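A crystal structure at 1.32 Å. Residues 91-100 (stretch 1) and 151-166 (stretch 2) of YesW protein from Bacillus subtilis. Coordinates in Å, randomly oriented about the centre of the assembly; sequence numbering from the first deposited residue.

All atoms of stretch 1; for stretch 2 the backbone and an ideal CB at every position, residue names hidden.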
# COMPACT_ATOMS: atom_id res chain seq x y z
N TYR A 91 -19.67 2.61 8.19
CA TYR A 91 -18.66 3.15 7.31
C TYR A 91 -18.88 4.65 7.15
O TYR A 91 -19.99 5.15 7.35
CB TYR A 91 -18.72 2.48 5.93
CG TYR A 91 -20.09 2.53 5.29
CD1 TYR A 91 -20.50 3.63 4.54
CD2 TYR A 91 -20.98 1.47 5.43
CE1 TYR A 91 -21.77 3.67 3.95
CE2 TYR A 91 -22.24 1.50 4.85
CZ TYR A 91 -22.62 2.60 4.11
OH TYR A 91 -23.87 2.64 3.53
N HIS A 92 -17.83 5.35 6.75
CA HIS A 92 -17.91 6.75 6.42
C HIS A 92 -17.82 6.89 4.90
O HIS A 92 -16.91 6.35 4.28
CB HIS A 92 -16.76 7.50 7.07
CG HIS A 92 -16.74 8.95 6.73
ND1 HIS A 92 -15.86 9.51 5.82
CD2 HIS A 92 -17.53 9.96 7.16
CE1 HIS A 92 -16.11 10.80 5.72
NE2 HIS A 92 -17.12 11.10 6.52
N SER A 93 -18.76 7.62 4.31
CA SER A 93 -18.79 7.82 2.86
C SER A 93 -18.09 9.10 2.43
O SER A 93 -18.35 10.17 2.97
CB SER A 93 -20.23 7.85 2.34
OG SER A 93 -20.84 6.58 2.52
N VAL A 94 -17.20 8.96 1.46
CA VAL A 94 -16.57 10.09 0.81
C VAL A 94 -17.18 10.18 -0.59
O VAL A 94 -16.89 9.35 -1.44
CB VAL A 94 -15.03 9.90 0.70
CG1 VAL A 94 -14.37 11.14 0.08
CG2 VAL A 94 -14.41 9.60 2.07
N PRO A 95 -18.07 11.18 -0.82
CA PRO A 95 -18.66 11.30 -2.15
C PRO A 95 -17.59 11.62 -3.18
O PRO A 95 -16.66 12.37 -2.89
CB PRO A 95 -19.63 12.47 -2.00
CG PRO A 95 -19.12 13.25 -0.83
CD PRO A 95 -18.55 12.23 0.10
N LEU A 96 -17.75 11.05 -4.37
CA LEU A 96 -16.79 11.25 -5.45
C LEU A 96 -17.38 12.09 -6.57
O LEU A 96 -18.60 12.13 -6.76
CB LEU A 96 -16.34 9.89 -6.02
CG LEU A 96 -15.64 8.95 -5.03
CD1 LEU A 96 -15.36 7.60 -5.67
CD2 LEU A 96 -14.36 9.57 -4.50
N ASP A 97 -16.50 12.75 -7.31
CA ASP A 97 -16.88 13.42 -8.55
C ASP A 97 -16.56 12.45 -9.68
O ASP A 97 -15.45 12.43 -10.21
CB ASP A 97 -16.14 14.75 -8.71
CG ASP A 97 -16.43 15.42 -10.05
OD1 ASP A 97 -17.51 15.19 -10.62
OD2 ASP A 97 -15.57 16.19 -10.52
N LYS A 98 -17.53 11.63 -10.04
CA LYS A 98 -17.30 10.59 -11.03
C LYS A 98 -17.09 11.22 -12.40
O LYS A 98 -17.94 11.99 -12.87
CB LYS A 98 -18.47 9.60 -11.04
CG LYS A 98 -18.24 8.36 -11.90
CD LYS A 98 -19.39 7.38 -11.74
CE LYS A 98 -19.24 6.18 -12.64
NZ LYS A 98 -20.44 5.32 -12.55
N PRO A 99 -15.95 10.92 -13.04
CA PRO A 99 -15.66 11.51 -14.34
C PRO A 99 -16.59 10.96 -15.40
O PRO A 99 -16.97 9.79 -15.35
CB PRO A 99 -14.23 11.04 -14.65
CG PRO A 99 -13.72 10.40 -13.40
CD PRO A 99 -14.88 10.01 -12.58
N ALA A 100 -16.97 11.82 -16.34
CA ALA A 100 -17.79 11.42 -17.47
C ALA A 100 -17.03 10.46 -18.37
O ALA A 100 -15.81 10.55 -18.50
CB ALA A 100 -18.22 12.64 -18.27
N UNK A 151 -6.24 8.29 -17.87
CA UNK A 151 -6.12 7.96 -16.45
C UNK A 151 -6.24 9.27 -15.66
O UNK A 151 -5.57 10.25 -15.97
CB UNK A 151 -4.80 7.25 -16.15
N UNK A 152 -7.13 9.27 -14.68
CA UNK A 152 -7.37 10.45 -13.85
C UNK A 152 -6.98 10.13 -12.42
O UNK A 152 -7.26 9.03 -11.94
CB UNK A 152 -8.83 10.90 -13.93
N UNK A 153 -6.35 11.09 -11.75
CA UNK A 153 -5.96 10.96 -10.35
C UNK A 153 -6.57 12.13 -9.61
O UNK A 153 -6.35 13.29 -9.98
CB UNK A 153 -4.44 10.92 -10.18
N UNK A 154 -7.34 11.83 -8.56
CA UNK A 154 -7.99 12.87 -7.75
C UNK A 154 -7.45 12.87 -6.33
O UNK A 154 -6.98 11.84 -5.84
CB UNK A 154 -9.51 12.67 -7.73
N UNK A 155 -7.58 14.01 -5.65
CA UNK A 155 -7.38 14.07 -4.20
C UNK A 155 -8.67 14.47 -3.52
O UNK A 155 -9.30 15.45 -3.93
CB UNK A 155 -6.26 15.05 -3.84
N UNK A 156 -9.05 13.72 -2.49
CA UNK A 156 -10.22 14.04 -1.66
C UNK A 156 -9.86 14.16 -0.19
O UNK A 156 -9.09 13.35 0.34
CB UNK A 156 -11.30 12.97 -1.84
N UNK A 157 -10.42 15.16 0.46
CA UNK A 157 -10.46 15.17 1.92
C UNK A 157 -11.53 14.19 2.37
O UNK A 157 -12.45 13.88 1.61
CB UNK A 157 -10.73 16.57 2.46
N UNK A 158 -11.43 13.72 3.61
CA UNK A 158 -12.41 12.77 4.12
C UNK A 158 -13.82 13.37 4.19
O UNK A 158 -14.81 12.63 4.16
CB UNK A 158 -11.98 12.28 5.51
N UNK A 159 -13.91 14.70 4.23
CA UNK A 159 -15.23 15.35 4.26
C UNK A 159 -15.88 15.43 2.87
O UNK A 159 -16.99 15.96 2.73
CB UNK A 159 -15.10 16.76 4.84
N UNK A 160 -15.20 14.90 1.86
CA UNK A 160 -15.72 14.88 0.50
C UNK A 160 -15.23 15.99 -0.40
O UNK A 160 -15.54 15.99 -1.59
CB UNK A 160 -17.25 14.93 0.55
N UNK A 161 -14.46 16.93 0.14
CA UNK A 161 -13.91 18.02 -0.66
C UNK A 161 -12.95 17.46 -1.70
O UNK A 161 -11.96 16.80 -1.35
CB UNK A 161 -13.20 19.05 0.23
N UNK A 162 -13.25 17.70 -2.97
CA UNK A 162 -12.34 17.34 -4.05
C UNK A 162 -11.31 18.45 -4.22
O UNK A 162 -11.64 19.58 -4.59
CB UNK A 162 -13.10 17.10 -5.35
N UNK A 163 -10.05 18.13 -3.94
CA UNK A 163 -8.99 19.14 -4.00
C UNK A 163 -8.51 19.42 -5.41
O UNK A 163 -8.21 20.57 -5.74
CB UNK A 163 -7.80 18.70 -3.14
N UNK A 164 -8.44 18.37 -6.23
CA UNK A 164 -7.97 18.48 -7.61
C UNK A 164 -8.12 17.19 -8.37
O UNK A 164 -8.37 16.13 -7.78
CB UNK A 164 -6.51 18.92 -7.64
N UNK A 165 -7.97 17.31 -9.68
CA UNK A 165 -7.86 16.19 -10.60
C UNK A 165 -6.68 16.43 -11.53
O UNK A 165 -6.55 17.52 -12.10
CB UNK A 165 -9.15 16.00 -11.39
N UNK A 166 -5.84 15.41 -11.67
CA UNK A 166 -4.79 15.37 -12.68
C UNK A 166 -5.26 14.42 -13.78
O UNK A 166 -5.74 13.32 -13.49
CB UNK A 166 -3.45 14.93 -12.09

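Stretch 2 folds as a hairpin, its two strands paired through backbone hydrogen bonds and joined by a turn, and stretch 1 runs along one side of it. Stretch 1 does not reach position 151, which is Val151. Positions 153 and 155 likewise direct CA-to-CB where stretch 1 does not reach, so the visible atoms set little preference there beyond side chains compatible with a strand; they are Ile153 and Ala155.

At position 152 CA-to-CB points toward stretch 1, and the ideal CB lies 4.9 Å from CG of Pro99. A proline ring offers no charge and no polar group, so an apolar chain long enough to cross the gap would suit, whether leucine, isoleucine or methionine. The residue is Leu152, whose CD1 packs 3.4 Å from CB of Pro99.

Position 154 also points toward stretch 1, but nothing there comes within 5.5 Å of the ideal CB, and many side chains would fit. It is Asp154, which works mainly within its own hairpin, as position 165 makes clear.

At position 156 the ideal CB is 4.1 Å from CG1 of Val94 and 5.3 Å from CD2 of Leu96, an apolar surface with the backbone of Asp97 beyond it. A large side chain is favoured: leucine, methionine or phenylalanine would use the surface, and a polar tip could also serve the backbone. Tyr156 does both. CD2 of Leu96 sits over one face of its ring, 3.7 Å from the centroid in a CH-pi contact, while N of Asp97 donates a hydrogen bond to OH of Tyr156 (3.0 Å).

Position 157 points away and opens a type I turn; many residues would do, and it is Lys157. At 158 the CB points sideways, 5.0 Å from CG2 of Val94, and a medium apolar residue is reasonable. Leu158 is found, and water 1 bridges its O to O of Ser93, at 2.8 Å from each. Position 159 points away, where a small polar residue could stabilise the turn: OD1 of Asp159 accepts from N of position 161 (2.9 Å).

Position 160 is the most restrictive. Its phi of 98° would jam a CB against the preceding carbonyl, and the ideal CB would also clash with CG of Pro95 at 2.9 Å. Only glycine suits, and Gly160 lets its CA approach CD of Pro95 to 3.9 Å.

Position 161 faces away and is Thr161. At 162 the ideal CB points toward stretch 1, 5.1 Å from CB of Asp97, so a long basic chain is attractive; Lys162 places NZ 2.7 Å from OD2 of Asp97 in a salt bridge. Positions 163, 164 and 166, out of reach, are Leu163, Trp164 and Ile166.

Position 165 points toward stretch 1 across open space, with the carbonyl of Asp97 as a distant acceptor; only a long donor, lysine or arginine, could reach it. Arg165 does, NH2 donating to O of Asp97 (2.7 Å), while NE bonds OD1 of Asp154 at 2.8 Å. CB of Pro99 covers one guanidinium face.

Stretch 2, residues 151-166: VLIDAYKLDGTKLWRI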
# COMPACT_ATOMS: atom_id res chain seq x y z
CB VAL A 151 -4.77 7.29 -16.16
CG1 VAL A 151 -4.62 6.93 -14.67
CG2 VAL A 151 -4.59 6.06 -17.02
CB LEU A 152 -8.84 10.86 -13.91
CG LEU A 152 -9.42 10.94 -15.33
CD1 LEU A 152 -10.91 11.07 -15.31
CD2 LEU A 152 -8.81 12.09 -16.10
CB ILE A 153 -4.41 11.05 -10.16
CG1 ILE A 153 -3.64 10.11 -11.11
CG2 ILE A 153 -4.05 10.86 -8.68
CD1 ILE A 153 -3.86 8.65 -10.87
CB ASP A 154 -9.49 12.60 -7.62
CG ASP A 154 -10.27 12.82 -8.90
OD1 ASP A 154 -9.71 13.19 -9.94
OD2 ASP A 154 -11.50 12.61 -8.85
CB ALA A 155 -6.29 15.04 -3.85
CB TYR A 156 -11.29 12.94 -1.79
CG TYR A 156 -11.89 12.85 -3.15
CD1 TYR A 156 -13.02 13.60 -3.49
CD2 TYR A 156 -11.33 12.01 -4.13
CE1 TYR A 156 -13.56 13.54 -4.76
CE2 TYR A 156 -11.87 11.95 -5.39
CZ TYR A 156 -12.99 12.70 -5.70
OH TYR A 156 -13.53 12.64 -6.97
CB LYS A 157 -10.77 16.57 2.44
CG LYS A 157 -9.63 17.54 2.23
CD LYS A 157 -9.95 18.90 2.83
CE LYS A 157 -8.67 19.64 3.16
NZ LYS A 157 -7.93 18.98 4.28
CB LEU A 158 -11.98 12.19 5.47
CG LEU A 158 -10.61 11.50 5.49
CD1 LEU A 158 -10.43 10.78 6.83
CD2 LEU A 158 -10.41 10.52 4.32
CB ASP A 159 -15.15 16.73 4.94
CG ASP A 159 -14.46 17.79 4.10
OD1 ASP A 159 -14.00 17.51 2.98
OD2 ASP A 159 -14.39 18.95 4.57
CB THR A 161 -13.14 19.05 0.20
OG1 THR A 161 -13.98 19.54 1.25
CG2 THR A 161 -12.66 20.22 -0.65
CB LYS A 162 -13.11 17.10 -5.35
CG LYS A 162 -12.24 16.71 -6.53
CD LYS A 162 -13.06 16.69 -7.80
CE LYS A 162 -12.18 16.86 -9.02
NZ LYS A 162 -13.02 17.15 -10.21
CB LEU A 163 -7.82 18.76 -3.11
CG LEU A 163 -8.17 18.57 -1.63
CD1 LEU A 163 -6.93 18.16 -0.85
CD2 LEU A 163 -8.78 19.84 -1.03
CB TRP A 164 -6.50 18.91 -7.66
CG TRP A 164 -5.56 18.17 -6.74
CD1 TRP A 164 -5.10 18.59 -5.53
CD2 TRP A 164 -4.93 16.90 -6.98
NE1 TRP A 164 -4.23 17.67 -4.99
CE2 TRP A 164 -4.10 16.62 -5.86
CE3 TRP A 164 -4.98 15.96 -8.02
CZ2 TRP A 164 -3.35 15.45 -5.75
CZ3 TRP A 164 -4.23 14.79 -7.91
CH2 TRP A 164 -3.42 14.56 -6.78
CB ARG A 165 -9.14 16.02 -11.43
CG ARG A 165 -9.02 15.04 -12.62
CD ARG A 165 -10.38 14.66 -13.19
NE ARG A 165 -11.19 14.06 -12.14
CZ ARG A 165 -12.52 13.99 -12.14
NH1 ARG A 165 -13.23 14.44 -13.16
NH2 ARG A 165 -13.13 13.43 -11.10
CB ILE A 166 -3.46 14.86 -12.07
CG1 ILE A 166 -2.90 15.89 -11.10
CG2 ILE A 166 -2.42 14.50 -13.17
CD1 ILE A 166 -1.70 15.40 -10.30
O HOH W 1 -17.46 12.81 3.27
O HOH W 2 -16.64 14.93 -3.80
O HOH W 3 -16.15 14.72 -13.09
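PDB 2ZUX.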